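Local coordinates for protein alcohol dehydrogenase IV (Corynebacterium glutamicum, PDB 3IV7) that probably acts as an NAD-dependent maleylacetate reductase of the iron-containing alcohol dehydrogenase family, at residues 197-202 against 283-288; 201-206 against 296-301. One frame throughout, in Å; residues are numbered along the deposited sequence.

Contact 1. Residues 197-202 against 283-288; sequences EGIRAL and AAAFGT
R200 and A285 bring the backbones of 197-202 and 283-288 together, their CA atoms 5.0 Å apart. The small side chain of A285 at the meeting point is consistent with so close an approach: the last turn of helix 276-286 lies against the middle of helix 189-211, and CA of R200 lies 3.8 Å from O of A285. That carbonyl has a further partner in a water, whose oxygen is 3.0 Å from O of A285 and which donates to it; a second, weak bond from the same water to O of R200 ties the two backbones together.

I199 does most of the touching on its side, and does it with the CG2 methyl. Chi1 of -65° sets CG2 opposite the backbone N and turns it to the other helix, 3.7 Å from CB of A285. The same methyl stands almost over the middle of the F286 ring, 3.7 Å from its centroid and 7° off the normal, a face-on CH-pi contact. The two side chains cross at about a right angle. This is close helix-to-helix packing in the helical C-terminal part of the iron-containing alcohol dehydrogenase fold; L175 of helix 164-181 touches both I199 and F286 and so joins the apolar cluster.

R200 contributes little beyond its backbone and CB. Its chain bends at chi3 and leads away to E197 one turn back, where NE bonds OE1 at 3.1 Å and NH2 bonds OE2 at 3.0 Å in a salt bridge. The carboxylate lies at the edge of the guanidinium, yet both nitrogens approach it from above its own plane; Y224 OH also bonds OE2. Just past the contact, G287, with positive phi, is the C-prime residue of the Schellman motif that ends helix 276-286: T288 N bonds O of A283, and G287 N bonds O of A284 weakly.

Contact 2. Residues 201-206 against 296-301; sequences ALNQGL and QRLRLS
N203 and L298 mark the closest backbone approach of 201-206 and 296-301, two helical segments whose CA atoms come to 6.5 Å here. L298 lies between the backbones. Its CG is anti to the backbone N (chi1 172°), which carries the isobutyl group toward helix 189-211, where it lies against two residues about one turn apart, N203 and L206.

The N203 side chain slides past that of L298 in the opposite direction, bringing the amide oxygen against the leucine's hydrocarbon. OD1 of N203 is 3.6 Å from CB of L298 and 3.8 Å from its CD2, with CD1 scarcely farther at 3.9 Å. This is van der Waals contact between an oxygen and aliphatic carbons. The apolar half of the interface is looser: CB of L206 meets CD1 of L298 at 4.3 Å.

Several polar groups of 296-301 are bonded within their own helix. S301 OG reaches back to O of L298 at 2.8 Å, so the leucine that makes the contact also has its carbonyl gripped by a side chain near the helix end. On R299, NH1 donates to OE1 of Q296 at 2.8 Å, while NH2 bonds the carbonyl of P305.

L172 and L175 of helix 164-181 also touch L298, and P207 of helix 189-211 meets it one residue beyond L206. The leucine thus lies against helices 164-181 and 189-211, a buried helix-helix contact within the helical C-terminal region of the iron-containing alcohol dehydrogenase fold.

Overall arrangement
Helix 189-211 serves both contacts, and A201 and L202 belong to its segment in each. Helices 276-286 and 291-301, successive in the chain, take neighbouring places along it, so the contact centres lie about 9 Å apart. Contact 1 is the tighter in its backbones and only partly buried, combining a methyl-on-ring contact with a water bridge; contact 2 is buried, its backbones farther apart with a leucine side chain between them. They join directly: CD1 of F286 packs 3.3 Å from OD1 of N203, and CE1 of F286 is 4.2 Å from CD2 of L298. L175 of helix 164-181 touches side chains of both contacts.

Contact 1. Residues 197-202 against 283-288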
loop_
_atom_site.group_PDB
_atom_site.type_symbol
_atom_site.label_atom_id
_atom_site.label_comp_id
_atom_site.label_asym_id
_atom_site.label_seq_id
_atom_site.Cartn_x
_atom_site.Cartn_y
_atom_site.Cartn_z
ATOM N N GLU A 197 0.213 -7.397 -8.247
ATOM C CA GLU A 197 -0.567 -6.399 -8.960
ATOM C C GLU A 197 0.306 -5.730 -10.003
ATOM O O GLU A 197 -0.158 -5.421 -11.090
ATOM C CB GLU A 197 -1.138 -5.364 -7.992
ATOM C CG GLU A 197 -1.843 -4.170 -8.647
ATOM C CD GLU A 197 -3.197 -4.493 -9.259
ATOM O OE1 GLU A 197 -3.581 -5.693 -9.337
ATOM O OE2 GLU A 197 -3.919 -3.500 -9.622
ATOM N N GLY A 198 1.584 -5.525 -9.682
ATOM C CA GLY A 198 2.527 -4.971 -10.666
ATOM C C GLY A 198 2.755 -5.927 -11.833
ATOM O O GLY A 198 2.847 -5.494 -12.983
ATOM N N ILE A 199 2.882 -7.234 -11.530
ATOM C CA ILE A 199 3.048 -8.246 -12.569
ATOM C C ILE A 199 1.824 -8.237 -13.500
ATOM O O ILE A 199 1.974 -8.237 -14.719
ATOM C CB ILE A 199 3.233 -9.667 -12.008
ATOM C CG1 ILE A 199 4.534 -9.770 -11.211
ATOM C CG2 ILE A 199 3.235 -10.707 -13.153
ATOM C CD1 ILE A 199 4.712 -11.119 -10.454
ATOM N N ARG A 200 0.631 -8.201 -12.915
ATOM C CA ARG A 200 -0.597 -8.192 -13.695
ATOM C C ARG A 200 -0.639 -7.006 -14.664
ATOM O O ARG A 200 -0.864 -7.196 -15.855
ATOM C CB ARG A 200 -1.830 -8.135 -12.779
ATOM C CG ARG A 200 -3.190 -8.226 -13.543
ATOM C CD ARG A 200 -4.373 -7.706 -12.700
ATOM N NE ARG A 200 -4.189 -6.316 -12.269
ATOM C CZ ARG A 200 -4.381 -5.241 -13.038
ATOM N NH1 ARG A 200 -4.733 -5.371 -14.318
ATOM N NH2 ARG A 200 -4.171 -4.022 -12.537
ATOM N N ALA A 201 -0.384 -5.800 -14.148
ATOM C CA ALA A 201 -0.445 -4.581 -14.959
ATOM C C ALA A 201 0.601 -4.542 -16.062
ATOM O O ALA A 201 0.300 -4.146 -17.178
ATOM C CB ALA A 201 -0.349 -3.316 -14.068
ATOM N N LEU A 202 1.830 -4.928 -15.752
ATOM C CA LEU A 202 2.889 -4.927 -16.745
ATOM C C LEU A 202 2.697 -5.984 -17.819
ATOM O O LEU A 202 2.961 -5.740 -18.998
ATOM C CB LEU A 202 4.250 -5.059 -16.092
ATOM C CG LEU A 202 4.690 -3.778 -15.404
ATOM C CD1 LEU A 202 5.680 -4.043 -14.292
ATOM C CD2 LEU A 202 5.230 -2.755 -16.430
ATOM N N ALA A 283 2.590 -16.933 -11.097
ATOM C CA ALA A 283 1.805 -17.696 -12.071
ATOM C C ALA A 283 0.377 -17.157 -12.179
ATOM O O ALA A 283 -0.095 -16.894 -13.267
ATOM C CB ALA A 283 1.786 -19.199 -11.686
ATOM N N ALA A 284 -0.300 -16.997 -11.037
ATOM C CA ALA A 284 -1.654 -16.437 -11.014
ATOM C C ALA A 284 -1.693 -15.033 -11.633
ATOM O O ALA A 284 -2.606 -14.693 -12.375
ATOM C CB ALA A 284 -2.171 -16.384 -9.586
ATOM N N ALA A 285 -0.707 -14.219 -11.307
ATOM C CA ALA A 285 -0.650 -12.879 -11.823
ATOM C C ALA A 285 -0.468 -12.877 -13.330
ATOM O O ALA A 285 -0.970 -11.998 -14.000
ATOM C CB ALA A 285 0.461 -12.109 -11.151
ATOM N N PHE A 286 0.299 -13.840 -13.851
ATOM C CA PHE A 286 0.492 -13.983 -15.295
ATOM C C PHE A 286 -0.724 -14.627 -15.958
ATOM O O PHE A 286 -0.932 -14.467 -17.147
ATOM C CB PHE A 286 1.743 -14.805 -15.625
ATOM C CG PHE A 286 3.042 -14.013 -15.594
ATOM C CD1 PHE A 286 3.265 -13.002 -16.484
ATOM C CD2 PHE A 286 4.049 -14.356 -14.720
ATOM C CE1 PHE A 286 4.449 -12.292 -16.467
ATOM C CE2 PHE A 286 5.235 -13.642 -14.683
ATOM C CZ PHE A 286 5.450 -12.640 -15.550
ATOM N N GLY A 287 -1.500 -15.388 -15.192
ATOM C CA GLY A 287 -2.667 -16.094 -15.747
ATOM C C GLY A 287 -2.240 -17.374 -16.455
ATOM O O GLY A 287 -2.885 -17.812 -17.390
ATOM N N THR A 288 -1.165 -17.988 -15.963
ATOM C CA THR A 288 -0.568 -19.148 -16.581
ATOM C C THR A 288 -0.286 -20.190 -15.501
ATOM O O THR A 288 -0.344 -19.887 -14.321
ATOM C CB THR A 288 0.753 -18.767 -17.300
ATOM O OG1 THR A 288 1.626 -18.095 -16.383
ATOM C CG2 THR A 288 0.481 -17.834 -18.499
HETATM O O HOH W 1 -1.584 -10.377 -16.460
#

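Contact 2. Residues 201-206 against 296-301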
loop_
_atom_site.group_PDB
_atom_site.type_symbol
_atom_site.label_atom_id
_atom_site.label_comp_id
_atom_site.label_asym_id
_atom_site.label_seq_id
_atom_site.Cartn_x
_atom_site.Cartn_y
_atom_site.Cartn_z
ATOM N N ALA A 201 -0.384 -5.800 -14.148
ATOM C CA ALA A 201 -0.445 -4.581 -14.959
ATOM C C ALA A 201 0.601 -4.542 -16.062
ATOM O O ALA A 201 0.300 -4.146 -17.178
ATOM C CB ALA A 201 -0.349 -3.316 -14.068
ATOM N N LEU A 202 1.830 -4.928 -15.752
ATOM C CA LEU A 202 2.889 -4.927 -16.745
ATOM C C LEU A 202 2.697 -5.984 -17.819
ATOM O O LEU A 202 2.961 -5.740 -18.998
ATOM C CB LEU A 202 4.250 -5.059 -16.092
ATOM C CG LEU A 202 4.690 -3.778 -15.404
ATOM C CD1 LEU A 202 5.680 -4.043 -14.292
ATOM C CD2 LEU A 202 5.230 -2.755 -16.430
ATOM N N ASN A 203 2.207 -7.146 -17.418
ATOM C CA ASN A 203 1.957 -8.248 -18.356
ATOM C C ASN A 203 0.855 -7.895 -19.349
ATOM O O ASN A 203 0.901 -8.273 -20.523
ATOM C CB ASN A 203 1.577 -9.503 -17.569
ATOM C CG ASN A 203 1.420 -10.660 -18.414
ATOM O OD1 ASN A 203 2.379 -11.096 -19.076
ATOM N ND2 ASN A 203 0.200 -11.225 -18.434
ATOM N N GLN A 204 -0.105 -7.128 -18.881
ATOM C CA GLN A 204 -1.209 -6.648 -19.714
ATOM C C GLN A 204 -0.749 -5.498 -20.603
ATOM O O GLN A 204 -1.020 -5.482 -21.802
ATOM C CB GLN A 204 -2.370 -6.161 -18.814
ATOM C CG GLN A 204 -3.172 -7.278 -18.160
ATOM C CD GLN A 204 -4.025 -8.048 -19.161
ATOM O OE1 GLN A 204 -4.747 -7.454 -19.993
ATOM N NE2 GLN A 204 -3.947 -9.368 -19.097
ATOM N N GLY A 205 0.021 -4.579 -20.009
ATOM C CA GLY A 205 0.411 -3.325 -20.673
ATOM C C GLY A 205 1.487 -3.410 -21.746
ATOM O O GLY A 205 1.327 -2.848 -22.841
ATOM N N LEU A 206 2.569 -4.132 -21.459
ATOM C CA LEU A 206 3.700 -4.160 -22.353
ATOM C C LEU A 206 3.360 -4.690 -23.748
ATOM O O LEU A 206 3.773 -4.097 -24.731
ATOM C CB LEU A 206 4.907 -4.909 -21.721
ATOM C CG LEU A 206 5.426 -4.292 -20.388
ATOM C CD1 LEU A 206 6.564 -5.112 -19.795
ATOM C CD2 LEU A 206 5.853 -2.818 -20.542
ATOM N N GLN A 296 7.923 -16.173 -20.004
ATOM C CA GLN A 296 8.418 -16.512 -21.344
ATOM C C GLN A 296 7.442 -16.085 -22.452
ATOM O O GLN A 296 7.869 -15.571 -23.486
ATOM C CB GLN A 296 8.748 -18.002 -21.449
ATOM C CG GLN A 296 9.963 -18.448 -20.638
ATOM C CD GLN A 296 11.269 -17.776 -21.068
ATOM O OE1 GLN A 296 11.630 -16.713 -20.557
ATOM N NE2 GLN A 296 12.028 -18.451 -21.937
ATOM N N ARG A 297 6.140 -16.267 -22.219
ATOM C CA ARG A 297 5.128 -15.801 -23.161
ATOM C C ARG A 297 5.144 -14.300 -23.298
ATOM O O ARG A 297 4.933 -13.779 -24.390
ATOM C CB ARG A 297 3.740 -16.237 -22.729
ATOM C CG ARG A 297 3.509 -17.675 -22.902
ATOM C CD ARG A 297 2.168 -18.108 -22.391
ATOM N NE ARG A 297 2.029 -19.569 -22.456
ATOM C CZ ARG A 297 0.951 -20.245 -22.077
ATOM N NH1 ARG A 297 -0.119 -19.607 -21.614
ATOM N NH2 ARG A 297 0.935 -21.571 -22.177
ATOM N N LEU A 298 5.327 -13.592 -22.190
ATOM C CA LEU A 298 5.425 -12.156 -22.250
ATOM C C LEU A 298 6.632 -11.765 -23.067
ATOM O O LEU A 298 6.529 -10.939 -24.012
ATOM C CB LEU A 298 5.510 -11.549 -20.864
ATOM C CG LEU A 298 5.803 -10.052 -20.812
ATOM C CD1 LEU A 298 4.708 -9.232 -21.524
ATOM C CD2 LEU A 298 5.930 -9.647 -19.354
ATOM N N ARG A 299 7.774 -12.365 -22.748
ATOM C CA ARG A 299 9.025 -12.035 -23.438
ATOM C C ARG A 299 8.945 -12.255 -24.935
ATOM O O ARG A 299 9.367 -11.395 -25.726
ATOM C CB ARG A 299 10.191 -12.815 -22.847
ATOM C CG ARG A 299 10.555 -12.353 -21.421
ATOM C CD ARG A 299 11.677 -13.133 -20.859
ATOM N NE ARG A 299 12.905 -12.863 -21.580
ATOM C CZ ARG A 299 13.714 -13.783 -22.099
ATOM N NH1 ARG A 299 13.462 -15.090 -21.981
ATOM N NH2 ARG A 299 14.809 -13.392 -22.730
ATOM N N LEU A 300 8.389 -13.385 -25.347
ATOM C CA LEU A 300 8.201 -13.627 -26.769
ATOM C C LEU A 300 7.261 -12.568 -27.375
ATOM O O LEU A 300 7.535 -12.019 -28.418
ATOM C CB LEU A 300 7.627 -15.022 -26.998
ATOM C CG LEU A 300 7.613 -15.466 -28.453
ATOM C CD1 LEU A 300 9.002 -15.342 -29.019
ATOM C CD2 LEU A 300 7.107 -16.914 -28.580
ATOM N N SER A 301 6.183 -12.225 -26.670
ATOM C CA SER A 301 5.214 -11.278 -27.227
ATOM C C SER A 301 5.750 -9.846 -27.333
ATOM O O SER A 301 5.230 -9.059 -28.098
ATOM C CB SER A 301 3.899 -11.308 -26.454
ATOM O OG SER A 301 4.000 -10.565 -25.254
#